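Local structure of holliday junction resolvase Hjc (Sulfolobus solfataricus, 4TKD) at residues Arg13-Arg18 with Leu95-Phe100; Arg18-Asp21 with Ala25-Arg28; Pro39-Ile44 with Ile75-Lys80. The protein resolves Holliday junctions during genetic recombination as a magnesium-dependent endonuclease, cutting four-way DNA with paired nicks in opposing strands. One frame throughout, in Å; residues are numbered along the deposited sequence.

Contact 1 of 3, residues Arg13-Arg18 with Leu95-Phe100; sequences RNIVSR and LKFIPF
Ile15, on helix 10-21, packs against Leu95 and Phe97 in an apolar helix-on-sheet contact at one side of the mixed sheet of this PDDEXK-clan nuclease. No hydrogen bond crosses between the segments, and the 193 Å² buried between them comes mainly from these three side chains. The backbones stay well apart: the nearest CA atoms, those of Ile15 and Leu95, are separated by 7.6 Å, so the contact is made almost wholly by side chains. Leu95 precedes strand 97-99, the outermost strand of the sheet within the chain at this end, and its CD1 and CD2 each come to 3.9 Å from Ile15 CG1. Both methyls come up to the same methylene as the side chains slide past each other in opposite directions. Phe97, two residues further on, comes towards Ile15 from the opposite direction. Its ring also touches Ile54 of strand 50-58 and Leu122 and Leu125 of helix 122-133, while Ile15 extends to Ile54 and Met56; the contact therefore belongs to a larger apolar layer shared by two helices and the sheet. Towards solvent, the layer is bordered by Asn14, whose backbone O lies 4.4 Å from Leu95 CD1. Glu12, probably a magnesium ligand, sits one turn before Ile15 on the same helix, which places this packing on the helix segment next to the probable metal site. The torsions explain which branches touch: CG1 of Ile15 lies beside its backbone N (chi1 -66°) and carries CD1 towards the ring, whereas CG2, anti to that N, approaches the same ring from the other branch. CD1 meets the ring obliquely, 3.6 Å from Phe97 CE1, and Ile15 CG2 lies 4.0 Å from the same atom.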
loop_
_atom_site.group_PDB
_atom_site.type_symbol
_atom_site.label_atom_id
_atom_site.label_comp_id
_atom_site.label_asym_id
_atom_site.label_seq_id
_atom_site.Cartn_x
_atom_site.Cartn_y
_atom_site.Cartn_z
ATOM N N ARG C 13 -21.168 12.473 11.030
ATOM C CA ARG C 13 -22.358 11.625 11.248
ATOM C C ARG C 13 -22.839 10.980 9.953
ATOM O O ARG C 13 -23.128 9.789 9.959
ATOM C CB ARG C 13 -23.502 12.386 11.947
ATOM C CG ARG C 13 -23.313 12.458 13.455
ATOM C CD ARG C 13 -24.433 13.174 14.181
ATOM N NE ARG C 13 -24.504 12.770 15.587
ATOM C CZ ARG C 13 -23.878 13.387 16.586
ATOM N NH1 ARG C 13 -23.115 14.449 16.348
ATOM N NH2 ARG C 13 -24.007 12.945 17.832
ATOM N N ASN C 14 -22.879 11.760 8.839
ATOM C CA ASN C 14 -23.236 11.343 7.476
ATOM C C ASN C 14 -22.279 10.268 6.943
ATOM O O ASN C 14 -22.717 9.380 6.218
ATOM C CB ASN C 14 -23.174 12.557 6.538
ATOM C CG ASN C 14 -24.456 12.916 5.804
ATOM O OD1 ASN C 14 -24.413 13.391 4.660
ATOM N ND2 ASN C 14 -25.619 12.764 6.446
ATOM N N ILE C 15 -20.963 10.381 7.265
ATOM C CA ILE C 15 -19.935 9.421 6.840
ATOM C C ILE C 15 -20.124 8.103 7.614
ATOM O O ILE C 15 -20.140 7.030 7.005
ATOM C CB ILE C 15 -18.494 10.009 6.966
ATOM C CG1 ILE C 15 -18.282 11.187 5.986
ATOM C CG2 ILE C 15 -17.433 8.916 6.748
ATOM C CD1 ILE C 15 -16.972 12.022 6.167
ATOM N N VAL C 16 -20.288 8.197 8.950
ATOM C CA VAL C 16 -20.479 7.047 9.853
ATOM C C VAL C 16 -21.711 6.231 9.449
ATOM O O VAL C 16 -21.626 5.003 9.323
ATOM C CB VAL C 16 -20.501 7.475 11.350
ATOM C CG1 VAL C 16 -20.993 6.353 12.253
ATOM C CG2 VAL C 16 -19.118 7.950 11.810
ATOM N N SER C 17 -22.827 6.931 9.157
ATOM C CA SER C 17 -24.097 6.322 8.765
ATOM C C SER C 17 -24.005 5.589 7.429
ATOM O O SER C 17 -24.536 4.490 7.314
ATOM C CB SER C 17 -25.207 7.368 8.741
ATOM O OG SER C 17 -26.449 6.764 8.421
ATOM N N ARG C 18 -23.357 6.189 6.423
ATOM C CA ARG C 18 -23.198 5.578 5.109
ATOM C C ARG C 18 -22.247 4.381 5.133
ATOM O O ARG C 18 -22.564 3.362 4.516
ATOM C CB ARG C 18 -22.828 6.623 4.049
ATOM C CG ARG C 18 -24.061 7.049 3.245
ATOM C CD ARG C 18 -24.045 6.507 1.822
ATOM N NE ARG C 18 -24.180 5.049 1.757
ATOM C CZ ARG C 18 -25.311 4.406 1.483
ATOM N NH1 ARG C 18 -25.332 3.081 1.434
ATOM N NH2 ARG C 18 -26.431 5.084 1.248
ATOM N N LEU C 95 -19.408 14.074 -0.256
ATOM C CA LEU C 95 -18.411 13.524 0.656
ATOM C C LEU C 95 -17.147 13.332 -0.184
ATOM O O LEU C 95 -17.202 12.640 -1.211
ATOM C CB LEU C 95 -18.866 12.154 1.239
ATOM C CG LEU C 95 -20.143 12.093 2.098
ATOM C CD1 LEU C 95 -20.307 10.723 2.732
ATOM C CD2 LEU C 95 -20.129 13.128 3.196
ATOM N N LYS C 96 -16.055 14.040 0.165
ATOM C CA LYS C 96 -14.764 13.904 -0.526
ATOM C C LYS C 96 -13.677 13.422 0.460
ATOM O O LYS C 96 -13.538 13.978 1.555
ATOM C CB LYS C 96 -14.345 15.191 -1.261
ATOM C CG LYS C 96 -15.005 15.378 -2.626
ATOM C CD LYS C 96 -14.262 16.408 -3.486
ATOM C CE LYS C 96 -14.752 16.415 -4.923
ATOM N NZ LYS C 96 -13.720 16.936 -5.866
ATOM N N PHE C 97 -12.925 12.387 0.063
ATOM C CA PHE C 97 -11.887 11.766 0.859
ATOM C C PHE C 97 -10.556 11.838 0.114
ATOM O O PHE C 97 -10.445 11.352 -1.013
ATOM C CB PHE C 97 -12.262 10.305 1.165
ATOM C CG PHE C 97 -13.597 10.142 1.830
ATOM C CD1 PHE C 97 -13.723 10.210 3.216
ATOM C CD2 PHE C 97 -14.737 9.937 1.080
ATOM C CE1 PHE C 97 -14.974 10.117 3.826
ATOM C CE2 PHE C 97 -15.983 9.827 1.693
ATOM C CZ PHE C 97 -16.096 9.932 3.059
ATOM N N ILE C 98 -9.558 12.448 0.750
ATOM C CA ILE C 98 -8.220 12.592 0.186
ATOM C C ILE C 98 -7.282 11.536 0.765
ATOM O O ILE C 98 -7.053 11.548 1.974
ATOM C CB ILE C 98 -7.678 14.045 0.337
ATOM C CG1 ILE C 98 -8.574 15.032 -0.444
ATOM C CG2 ILE C 98 -6.218 14.154 -0.116
ATOM C CD1 ILE C 98 -8.536 16.486 0.058
ATOM N N PRO C 99 -6.709 10.630 -0.075
ATOM C CA PRO C 99 -5.730 9.654 0.459
ATOM C C PRO C 99 -4.574 10.418 1.091
ATOM O O PRO C 99 -4.088 11.390 0.506
ATOM C CB PRO C 99 -5.273 8.869 -0.778
ATOM C CG PRO C 99 -6.353 9.108 -1.803
ATOM C CD PRO C 99 -6.834 10.510 -1.541
ATOM N N PHE C 100 -4.191 10.041 2.326
ATOM C CA PHE C 100 -3.157 10.745 3.060
ATOM C C PHE C 100 -1.841 10.935 2.324
ATOM O O PHE C 100 -1.165 11.944 2.565
ATOM C CB PHE C 100 -2.929 10.140 4.440
ATOM C CG PHE C 100 -2.718 11.210 5.474
ATOM C CD1 PHE C 100 -3.794 11.942 5.972
ATOM C CD2 PHE C 100 -1.446 11.492 5.953
ATOM C CE1 PHE C 100 -3.595 12.940 6.931
ATOM C CE2 PHE C 100 -1.247 12.490 6.915
ATOM C CZ PHE C 100 -2.319 13.211 7.392
#

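Contact 2 of 3, residues Arg18-Asp21 with Ala25-Arg28; sequences RLRD and AVVR
Leu19 is the first residue of Arg18-Asp21 to meet the strand, and it does so with the root of its side chain: CB lies 3.8 Å from Val26 CG2. Beyond that point Leu19 belongs to the wider interior, packing on Phe24, on Ala45 of strand 43-47 and on Val126 of helix 122-133. Arg20 follows with two kinds of contact. Its aliphatic part lies across Val26, with CG 3.8 Å from Val26 CG2, so this one methyl is flanked by both Leu19 and Arg20. From CG onward the arginine runs extended, which carries the guanidinium past the valine side chain to its backbone. There NH2 donates to Val26 O over 2.9 Å, with an N-H...O angle of 153°. The bond is imperfectly aligned: the nitrogen stands 41° above the carbonyl plane, and the oxygen is tilted out of the guanidinium plane. An exposed side chain from the helix therefore holds an edge of the strand. Asp21 turns elsewhere, forming a long, weak ion pair with Arg18 one turn back, in which OD2 lies over a face of the guanidinium and no N-H points at it. Within Ala25-Arg28, Val26 carries the contact with Arg18-Asp21; further back on the helix Arg28 reaches Glu12 and Arg13. Ala25 and Val27 point their side chains away and pack on Ser81 and Pro30 of another subunit. That alternation is what a strand with one side under a helix produces. Only three residues link the segments, and the nearest CA atoms, of Arg20 and Ala25, are 6.5 Å apart. Such a short connection from the first helix into the first strand of the sheet is in keeping with the helix-then-strands start of the PDDEXK nuclease core.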
loop_
_atom_site.group_PDB
_atom_site.type_symbol
_atom_site.label_atom_id
_atom_site.label_comp_id
_atom_site.label_asym_id
_atom_site.label_seq_id
_atom_site.Cartn_x
_atom_site.Cartn_y
_atom_site.Cartn_z
ATOM N N ARG C 18 -23.357 6.189 6.423
ATOM C CA ARG C 18 -23.198 5.578 5.109
ATOM C C ARG C 18 -22.247 4.381 5.133
ATOM O O ARG C 18 -22.564 3.362 4.516
ATOM C CB ARG C 18 -22.828 6.623 4.049
ATOM C CG ARG C 18 -24.061 7.049 3.245
ATOM C CD ARG C 18 -24.045 6.507 1.822
ATOM N NE ARG C 18 -24.180 5.049 1.757
ATOM C CZ ARG C 18 -25.311 4.406 1.483
ATOM N NH1 ARG C 18 -25.332 3.081 1.434
ATOM N NH2 ARG C 18 -26.431 5.084 1.248
ATOM N N LEU C 19 -21.134 4.463 5.914
ATOM C CA LEU C 19 -20.230 3.312 6.089
ATOM C C LEU C 19 -20.958 2.156 6.775
ATOM O O LEU C 19 -20.819 0.997 6.353
ATOM C CB LEU C 19 -18.942 3.694 6.838
ATOM C CG LEU C 19 -17.949 4.538 6.029
ATOM C CD1 LEU C 19 -16.879 5.113 6.917
ATOM C CD2 LEU C 19 -17.340 3.727 4.865
ATOM N N ARG C 20 -21.801 2.479 7.772
ATOM C CA ARG C 20 -22.642 1.477 8.440
ATOM C C ARG C 20 -23.638 0.838 7.453
ATOM O O ARG C 20 -23.758 -0.388 7.439
ATOM C CB ARG C 20 -23.342 2.057 9.678
ATOM C CG ARG C 20 -22.405 2.103 10.881
ATOM C CD ARG C 20 -23.056 2.646 12.131
ATOM N NE ARG C 20 -22.088 2.695 13.233
ATOM C CZ ARG C 20 -22.103 3.592 14.216
ATOM N NH1 ARG C 20 -23.049 4.520 14.260
ATOM N NH2 ARG C 20 -21.158 3.579 15.150
ATOM N N ASP C 21 -24.244 1.643 6.549
ATOM C CA ASP C 21 -25.168 1.136 5.517
ATOM C C ASP C 21 -24.455 0.159 4.577
ATOM O O ASP C 21 -25.092 -0.734 4.031
ATOM C CB ASP C 21 -25.769 2.286 4.684
ATOM C CG ASP C 21 -26.739 3.219 5.397
ATOM O OD1 ASP C 21 -27.226 2.851 6.495
ATOM O OD2 ASP C 21 -27.025 4.315 4.849
ATOM N N ALA C 25 -18.316 -1.972 10.520
ATOM C CA ALA C 25 -18.330 -1.804 11.978
ATOM C C ALA C 25 -17.557 -0.495 12.130
ATOM O O ALA C 25 -16.407 -0.395 11.679
ATOM C CB ALA C 25 -17.583 -2.942 12.672
ATOM N N VAL C 26 -18.242 0.548 12.609
ATOM C CA VAL C 26 -17.676 1.893 12.664
ATOM C C VAL C 26 -17.624 2.429 14.082
ATOM O O VAL C 26 -18.596 2.319 14.837
ATOM C CB VAL C 26 -18.399 2.893 11.706
ATOM C CG1 VAL C 26 -17.642 4.208 11.597
ATOM C CG2 VAL C 26 -18.620 2.296 10.320
ATOM N N VAL C 27 -16.486 3.054 14.413
ATOM C CA VAL C 27 -16.241 3.667 15.702
ATOM C C VAL C 27 -15.661 5.072 15.505
ATOM O O VAL C 27 -14.903 5.307 14.566
ATOM C CB VAL C 27 -15.375 2.744 16.628
ATOM C CG1 VAL C 27 -13.934 2.640 16.160
ATOM C CG2 VAL C 27 -15.422 3.191 18.070
ATOM N N ARG C 28 -16.014 5.990 16.407
ATOM C CA ARG C 28 -15.498 7.349 16.425
ATOM C C ARG C 28 -14.320 7.405 17.408
ATOM O O ARG C 28 -14.165 6.522 18.257
ATOM C CB ARG C 28 -16.595 8.322 16.851
ATOM C CG ARG C 28 -17.599 8.636 15.743
ATOM C CD ARG C 28 -18.843 9.297 16.314
ATOM N NE ARG C 28 -19.006 10.678 15.848
ATOM C CZ ARG C 28 -20.101 11.152 15.256
ATOM N NH1 ARG C 28 -21.151 10.363 15.053
ATOM N NH2 ARG C 28 -20.156 12.420 14.871
#

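Contact 3 of 3, residues Pro39-Ile44 with Ile75-Lys80; sequences PIPDII and IEFARK
Phe77 of helix 68-81 directs its ring into the bend formed by Pro41 and Ile44, and the two partners meet it in different ways. Pro41 lies over one face: its CD is 3.6 Å from the centroid of the Phe77 ring and 16° off the ring normal, a CH-pi contact over the face. The neighbouring CG spreads towards the rim, 3.7 Å from Phe77 CD1. Ile44 crosses the phenyl side chain at about a right angle and brings CD1 obliquely to within 3.8 Å of Phe77 CZ, the far end of the ring. With its CG anti to the backbone N (chi1 -170°), the phenylalanine projects from the helix towards the loop. Ile40 adds a looser oblique contact, its CG1 being 4.3 Å from Phe77 CE2. With an alanine at this position the ring is gone, and Pro41 and Ile44 would probably be left facing a gap, the helix losing its main hold on the loop before strand 43-47. Leu53 of strand 50-58 also touches Pro41, Ile44 and Phe77, and Val26 of another subunit packs on Phe77. On the helix surface, Arg79 grips Glu76 side-on, NE to OE1 and NH2 to OE2, in a salt bridge. Directly after Pro41 comes Asp42, a probable magnesium ligand, whose N bonds to Glu55 OE1 and whose OD2 accepts from Met56 N. A classic beta bulge places Asp42 and Ile43 together opposite Ile54. An aspartate just before one strand, its backbone N bonded to a glutamate of the next, fits the metal-site layout of PDDEXK nucleases.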
loop_
_atom_site.group_PDB
_atom_site.type_symbol
_atom_site.label_atom_id
_atom_site.label_comp_id
_atom_site.label_asym_id
_atom_site.label_seq_id
_atom_site.Cartn_x
_atom_site.Cartn_y
_atom_site.Cartn_z
ATOM N N PRO C 39 -2.387 10.426 18.696
ATOM C CA PRO C 39 -3.694 10.734 18.124
ATOM C C PRO C 39 -4.269 9.488 17.486
ATOM O O PRO C 39 -3.546 8.569 17.063
ATOM C CB PRO C 39 -3.412 11.842 17.112
ATOM C CG PRO C 39 -2.041 11.591 16.677
ATOM C CD PRO C 39 -1.301 11.027 17.885
ATOM N N ILE C 40 -5.583 9.447 17.495
ATOM C CA ILE C 40 -6.379 8.359 16.947
ATOM C C ILE C 40 -7.207 8.947 15.825
ATOM O O ILE C 40 -7.832 9.996 16.023
ATOM C CB ILE C 40 -7.266 7.739 18.082
ATOM C CG1 ILE C 40 -6.385 7.013 19.157
ATOM C CG2 ILE C 40 -8.347 6.785 17.538
ATOM C CD1 ILE C 40 -7.098 6.736 20.455
ATOM N N PRO C 41 -7.263 8.306 14.638
ATOM C CA PRO C 41 -8.161 8.822 13.571
ATOM C C PRO C 41 -9.620 8.992 14.043
ATOM O O PRO C 41 -10.106 8.194 14.856
ATOM C CB PRO C 41 -8.036 7.764 12.469
ATOM C CG PRO C 41 -6.716 7.087 12.745
ATOM C CD PRO C 41 -6.610 7.047 14.228
ATOM N N ASP C 42 -10.299 10.064 13.571
ATOM C CA ASP C 42 -11.689 10.426 13.911
ATOM C C ASP C 42 -12.661 9.318 13.684
ATOM O O ASP C 42 -13.570 9.140 14.493
ATOM C CB ASP C 42 -12.157 11.688 13.152
ATOM C CG ASP C 42 -11.390 12.927 13.559
ATOM O OD1 ASP C 42 -11.222 13.148 14.777
ATOM O OD2 ASP C 42 -10.958 13.675 12.664
ATOM N N ILE C 43 -12.482 8.576 12.584
ATOM C CA ILE C 43 -13.360 7.479 12.218
ATOM C C ILE C 43 -12.524 6.273 11.873
ATOM O O ILE C 43 -11.577 6.368 11.070
ATOM C CB ILE C 43 -14.285 7.859 11.029
ATOM C CG1 ILE C 43 -15.173 9.095 11.331
ATOM C CG2 ILE C 43 -15.139 6.654 10.580
ATOM C CD1 ILE C 43 -15.813 9.755 10.066
ATOM N N ILE C 44 -12.888 5.137 12.475
ATOM C CA ILE C 44 -12.272 3.860 12.194
ATOM C C ILE C 44 -13.404 2.983 11.704
ATOM O O ILE C 44 -14.380 2.782 12.422
ATOM C CB ILE C 44 -11.526 3.255 13.412
ATOM C CG1 ILE C 44 -10.337 4.130 13.796
ATOM C CG2 ILE C 44 -11.057 1.822 13.120
ATOM C CD1 ILE C 44 -9.896 3.953 15.232
ATOM N N ILE C 75 -0.446 8.836 10.864
ATOM C CA ILE C 75 0.346 8.114 9.858
ATOM C C ILE C 75 0.848 6.806 10.515
ATOM O O ILE C 75 0.817 5.726 9.907
ATOM C CB ILE C 75 1.523 9.008 9.327
ATOM C CG1 ILE C 75 1.033 10.068 8.310
ATOM C CG2 ILE C 75 2.646 8.158 8.694
ATOM C CD1 ILE C 75 1.980 11.266 8.118
ATOM N N GLU C 76 1.311 6.926 11.749
ATOM C CA GLU C 76 1.862 5.824 12.531
ATOM C C GLU C 76 0.766 4.788 12.899
ATOM O O GLU C 76 0.991 3.578 12.785
ATOM C CB GLU C 76 2.566 6.364 13.790
ATOM C CG GLU C 76 4.050 6.689 13.663
ATOM C CD GLU C 76 4.940 5.597 13.100
ATOM O OE1 GLU C 76 5.109 5.604 11.865
ATOM O OE2 GLU C 76 5.591 4.864 13.873
ATOM N N PHE C 77 -0.414 5.266 13.303
ATOM C CA PHE C 77 -1.575 4.412 13.616
ATOM C C PHE C 77 -1.934 3.628 12.338
ATOM O O PHE C 77 -2.073 2.412 12.409
ATOM C CB PHE C 77 -2.767 5.293 14.067
ATOM C CG PHE C 77 -3.970 4.586 14.647
ATOM C CD1 PHE C 77 -4.933 4.018 13.816
ATOM C CD2 PHE C 77 -4.150 4.505 16.028
ATOM C CE1 PHE C 77 -6.046 3.368 14.352
ATOM C CE2 PHE C 77 -5.255 3.835 16.564
ATOM C CZ PHE C 77 -6.205 3.284 15.721
ATOM N N ALA C 78 -2.023 4.326 11.167
ATOM C CA ALA C 78 -2.306 3.735 9.851
ATOM C C ALA C 78 -1.296 2.677 9.441
ATOM O O ALA C 78 -1.693 1.629 8.931
ATOM C CB ALA C 78 -2.375 4.815 8.785
ATOM N N ARG C 79 0.005 2.971 9.642
ATOM C CA ARG C 79 1.099 2.075 9.284
ATOM C C ARG C 79 1.066 0.787 10.142
ATOM O O ARG C 79 1.190 -0.323 9.605
ATOM C CB ARG C 79 2.450 2.788 9.420
ATOM C CG ARG C 79 3.649 1.906 9.038
ATOM C CD ARG C 79 5.018 2.492 9.411
ATOM N NE ARG C 79 5.173 2.764 10.846
ATOM C CZ ARG C 79 5.419 1.848 11.776
ATOM N NH1 ARG C 79 5.539 0.568 11.442
ATOM N NH2 ARG C 79 5.532 2.200 13.048
ATOM N N LYS C 80 0.927 0.945 11.462
ATOM C CA LYS C 80 0.872 -0.180 12.420
ATOM C C LYS C 80 -0.345 -1.047 12.208
ATOM O O LYS C 80 -0.237 -2.271 12.220
ATOM C CB LYS C 80 0.908 0.323 13.863
ATOM C CG LYS C 80 2.288 0.832 14.276
ATOM C CD LYS C 80 2.197 1.534 15.596
ATOM C CE LYS C 80 3.562 1.952 16.059
ATOM N NZ LYS C 80 3.459 2.893 17.196
#

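All three set a helix against the five-stranded sheet or the loop leading into it, but at different depths. Contact 3 is buried throughout and rests on one aromatic ring; contact 1 is equally apolar yet fades into solvent at Asn14; contact 2 mixes apolar packing with a hydrogen bond from an exposed arginine. Contacts 1 and 2 share helix 10-21 and Arg18, and attach it to the sheet's two outermost strands. Contact 3 brings helix 68-81 from the other side of the chain's centre. Ile43 connects them: its CD1 is 3.8 Å from Ile15 CG2, and its CG2 is 3.6 Å from Val26 CG1. Contacts 2 and 3 touch the same neighbouring subunit, contact 1 a different one.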